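Local structure of synaptotagmin-4 (Rattus norvegicus, 1W15) at residues A[51-56]-A[80-85]. The protein is a synaptotagmin involved in the mobility of neuronal dense core vesicles through its interaction with KIF1A and in their capture at synapses. Sequence-based numbering, arbitrary orientation.
Sequences SDPYVK and AVFNEL. With CA (calcium ion), chain B.
F82 turns one face of its ring to V55, whose CG2 methyl sits over it in a CH-pi contact, 4.1 Å from the ring centroid and 24° off the normal. The methyl is displaced toward the rim, where CG2 of V55 is 3.7 Å from CE2 of F82. The branching of valine suits this place: CG1 lies anti to the backbone N (chi1 178°), leaving CG2 as the branch that meets the ring. At the ring edge, near its plane, the carbonyl O of P53 comes within 3.5 Å of CE1 of F82, while CB of P53 packs against CZ of F82 at 4.1 Å. A large flat phenylalanine suits this position, offering a face to V55 and an edge to the P53 carbonyl. The compact proline ring also reaches the small A80, CG of P53 to CB of A80 at 4.0 Å.

Strands 53-61 and 80-89 belong to the two facing sheets of the C2B beta-sandwich; the segments 53-56 and 80-85 run at 35° to each other. V36 of strand 31-40 also touches both V55 and F82. Beyond F82, N83 and E84 face V36 in a G1 beta bulge. Just before P53, D52 binds a calcium ion through OD2 at 2.5 Å, alongside D106, S107 and E108, while its OD1 accepts a hydrogen bond from the backbone N of C76.

An alanine in place of F82 would probably open a gap between the sheets, leaving the V55 methyl and the P53 ring without their aromatic partner. With no hydrogen bond between the segments, cohesion rests mainly on apolar packing, with a weakly polar approach of the P53 carbonyl to the ring edge, and this packing begins one residue after the calcium ligand D52.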
ATOM      1  N   SER A  51       0.875  -9.533  23.399  1.00 50.22           N
ATOM      2  CA  SER A  51       1.009  -8.102  23.463  1.00 48.43           C
ATOM      3  C   SER A  51      -0.076  -7.467  22.587  1.00 46.31           C
ATOM      4  O   SER A  51      -0.746  -8.165  21.805  1.00 45.66           O
ATOM      5  CB  SER A  51       2.427  -7.695  23.067  1.00 47.74           C
ATOM      6  OG  SER A  51       2.637  -7.868  21.658  1.00 53.28           O
ATOM      7  N   ASP A  52      -0.252  -6.158  22.756  1.00 43.51           N
ATOM      8  CA  ASP A  52      -1.177  -5.336  21.964  1.00 40.96           C
ATOM      9  C   ASP A  52      -0.324  -4.313  21.255  1.00 38.85           C
ATOM     10  O   ASP A  52      -0.222  -3.185  21.750  1.00 37.31           O
ATOM     11  CB  ASP A  52      -2.150  -4.629  22.907  1.00 39.85           C
ATOM     12  CG  ASP A  52      -2.912  -5.610  23.758  1.00 43.48           C
ATOM     13  OD1 ASP A  52      -3.558  -6.502  23.194  1.00 43.84           O
ATOM     14  OD2 ASP A  52      -2.902  -5.592  24.996  1.00 45.73           O
ATOM     15  N   PRO A  53       0.349  -4.709  20.157  1.00 36.80           N
ATOM     16  CA  PRO A  53       1.361  -3.839  19.553  1.00 36.70           C
ATOM     17  C   PRO A  53       0.869  -2.617  18.784  1.00 35.01           C
ATOM     18  O   PRO A  53      -0.165  -2.674  18.133  1.00 35.59           O
ATOM     19  CB  PRO A  53       2.140  -4.773  18.610  1.00 36.12           C
ATOM     20  CG  PRO A  53       1.136  -5.909  18.287  1.00 37.46           C
ATOM     21  CD  PRO A  53       0.269  -6.027  19.492  1.00 36.29           C
ATOM     22  N   TYR A  54       1.625  -1.536  18.884  1.00 33.04           N
ATOM     23  CA  TYR A  54       1.538  -0.420  17.928  1.00 34.21           C
ATOM     24  C   TYR A  54       2.966   0.011  17.644  1.00 34.51           C
ATOM     25  O   TYR A  54       3.905  -0.432  18.322  1.00 36.16           O
ATOM     26  CB  TYR A  54       0.721   0.751  18.475  1.00 34.16           C
ATOM     27  CG  TYR A  54       1.267   1.437  19.709  1.00 35.78           C
ATOM     28  CD1 TYR A  54       1.136   0.856  20.983  1.00 34.25           C
ATOM     29  CD2 TYR A  54       1.900   2.672  19.604  1.00 37.39           C
ATOM     30  CE1 TYR A  54       1.623   1.505  22.124  1.00 36.88           C
ATOM     31  CE2 TYR A  54       2.423   3.337  20.739  1.00 37.82           C
ATOM     32  CZ  TYR A  54       2.292   2.743  21.965  1.00 38.03           C
ATOM     33  OH  TYR A  54       2.793   3.403  23.044  1.00 36.52           O
ATOM     34  N   VAL A  55       3.146   0.874  16.653  1.00 34.69           N
ATOM     35  CA  VAL A  55       4.478   1.282  16.305  1.00 34.81           C
ATOM     36  C   VAL A  55       4.558   2.800  16.304  1.00 36.13           C
ATOM     37  O   VAL A  55       3.713   3.499  15.701  1.00 36.54           O
ATOM     38  CB  VAL A  55       4.860   0.751  14.882  1.00 35.85           C
ATOM     39  CG1 VAL A  55       6.275   1.240  14.495  1.00 33.86           C
ATOM     40  CG2 VAL A  55       4.753  -0.770  14.882  1.00 34.19           C
ATOM     41  N   LYS A  56       5.593   3.302  16.954  1.00 35.84           N
ATOM     42  CA  LYS A  56       5.886   4.715  16.977  1.00 36.46           C
ATOM     43  C   LYS A  56       7.079   4.938  16.077  1.00 36.85           C
ATOM     44  O   LYS A  56       8.030   4.144  16.101  1.00 36.91           O
ATOM     45  CB  LYS A  56       6.277   5.117  18.412  1.00 37.39           C
ATOM     46  CG  LYS A  56       6.560   6.585  18.520  1.00 39.86           C
ATOM     47  CD  LYS A  56       6.034   7.096  19.809  1.00 48.99           C
ATOM     48  CE  LYS A  56       6.352   8.554  19.958  1.00 48.33           C
ATOM     49  NZ  LYS A  56       6.108   8.892  21.356  1.00 45.36           N
ATOM     50  N   ALA A  80       0.873  -8.731  13.426  1.00 50.68           N
ATOM     51  CA  ALA A  80      -0.028  -7.594  13.344  1.00 48.10           C
ATOM     52  C   ALA A  80       0.196  -6.943  12.004  1.00 46.75           C
ATOM     53  O   ALA A  80       1.352  -6.690  11.662  1.00 45.92           O
ATOM     54  CB  ALA A  80       0.328  -6.599  14.466  1.00 48.50           C
ATOM     55  N   VAL A  81      -0.873  -6.720  11.235  1.00 44.09           N
ATOM     56  CA  VAL A  81      -0.805  -5.964   9.994  1.00 43.18           C
ATOM     57  C   VAL A  81      -1.192  -4.520  10.344  1.00 42.81           C
ATOM     58  O   VAL A  81      -2.289  -4.275  10.885  1.00 42.54           O
ATOM     59  CB  VAL A  81      -1.746  -6.559   8.941  1.00 43.04           C
ATOM     60  CG1 VAL A  81      -1.651  -5.801   7.628  1.00 41.71           C
ATOM     61  CG2 VAL A  81      -1.405  -8.041   8.701  1.00 43.10           C
ATOM     62  N   PHE A  82      -0.277  -3.573  10.125  1.00 40.05           N
ATOM     63  CA  PHE A  82      -0.565  -2.165  10.438  1.00 39.10           C
ATOM     64  C   PHE A  82      -0.973  -1.413   9.172  1.00 39.32           C
ATOM     65  O   PHE A  82      -1.945  -0.674   9.210  1.00 39.87           O
ATOM     66  CB  PHE A  82       0.645  -1.475  11.065  1.00 38.36           C
ATOM     67  CG  PHE A  82       1.032  -2.064  12.376  1.00 40.39           C
ATOM     68  CD1 PHE A  82       0.284  -1.798  13.521  1.00 40.04           C
ATOM     69  CD2 PHE A  82       2.139  -2.912  12.465  1.00 40.12           C
ATOM     70  CE1 PHE A  82       0.644  -2.366  14.754  1.00 39.44           C
ATOM     71  CE2 PHE A  82       2.495  -3.503  13.714  1.00 41.57           C
ATOM     72  CZ  PHE A  82       1.742  -3.238  14.838  1.00 38.41           C
ATOM     73  N   ASN A  83      -0.210  -1.580   8.091  1.00 37.14           N
ATOM     74  CA  ASN A  83      -0.426  -0.877   6.810  1.00 38.17           C
ATOM     75  C   ASN A  83      -0.656   0.622   6.989  1.00 38.50           C
ATOM     76  O   ASN A  83      -1.740   1.146   6.616  1.00 40.57           O
ATOM     77  CB  ASN A  83      -1.609  -1.477   6.040  1.00 38.47           C
ATOM     78  CG  ASN A  83      -1.321  -2.874   5.512  1.00 41.13           C
ATOM     79  OD1 ASN A  83      -0.158  -3.267   5.418  1.00 41.18           O
ATOM     80  ND2 ASN A  83      -2.387  -3.637   5.175  1.00 40.23           N
ATOM     81  N   GLU A  84       0.286   1.309   7.625  1.00 36.84           N
ATOM     82  CA  GLU A  84       0.047   2.735   7.900  1.00 36.56           C
ATOM     83  C   GLU A  84       1.112   3.499   7.160  1.00 34.77           C
ATOM     84  O   GLU A  84       2.282   3.321   7.482  1.00 35.00           O
ATOM     85  CB  GLU A  84       0.102   3.045   9.431  1.00 36.40           C
ATOM     86  CG  GLU A  84      -1.186   2.529  10.056  1.00 41.03           C
ATOM     87  CD  GLU A  84      -1.729   3.408  11.149  1.00 45.60           C
ATOM     88  OE1 GLU A  84      -1.557   4.650  11.049  1.00 50.26           O
ATOM     89  OE2 GLU A  84      -2.369   2.839  12.054  1.00 45.40           O
ATOM     90  N   LEU A  85       0.704   4.355   6.226  1.00 33.98           N
ATOM     91  CA  LEU A  85       1.665   5.216   5.508  1.00 33.91           C
ATOM     92  C   LEU A  85       1.711   6.592   6.181  1.00 33.58           C
ATOM     93  O   LEU A  85       0.642   7.211   6.496  1.00 32.51           O
ATOM     94  CB  LEU A  85       1.311   5.320   4.037  1.00 34.40           C
ATOM     95  CG  LEU A  85       2.236   6.152   3.105  1.00 34.91           C
ATOM     96  CD1 LEU A  85       2.139   5.521   1.668  1.00 32.64           C
ATOM     97  CD2 LEU A  85       1.859   7.644   3.090  1.00 33.44           C
TER
HETATM   98 CA    CA B1001      -0.974  -5.151  26.514  1.00 70.74          CA
HETATM   99  O   HOH W   1      -1.982  -6.778  28.486  1.00 73.34           O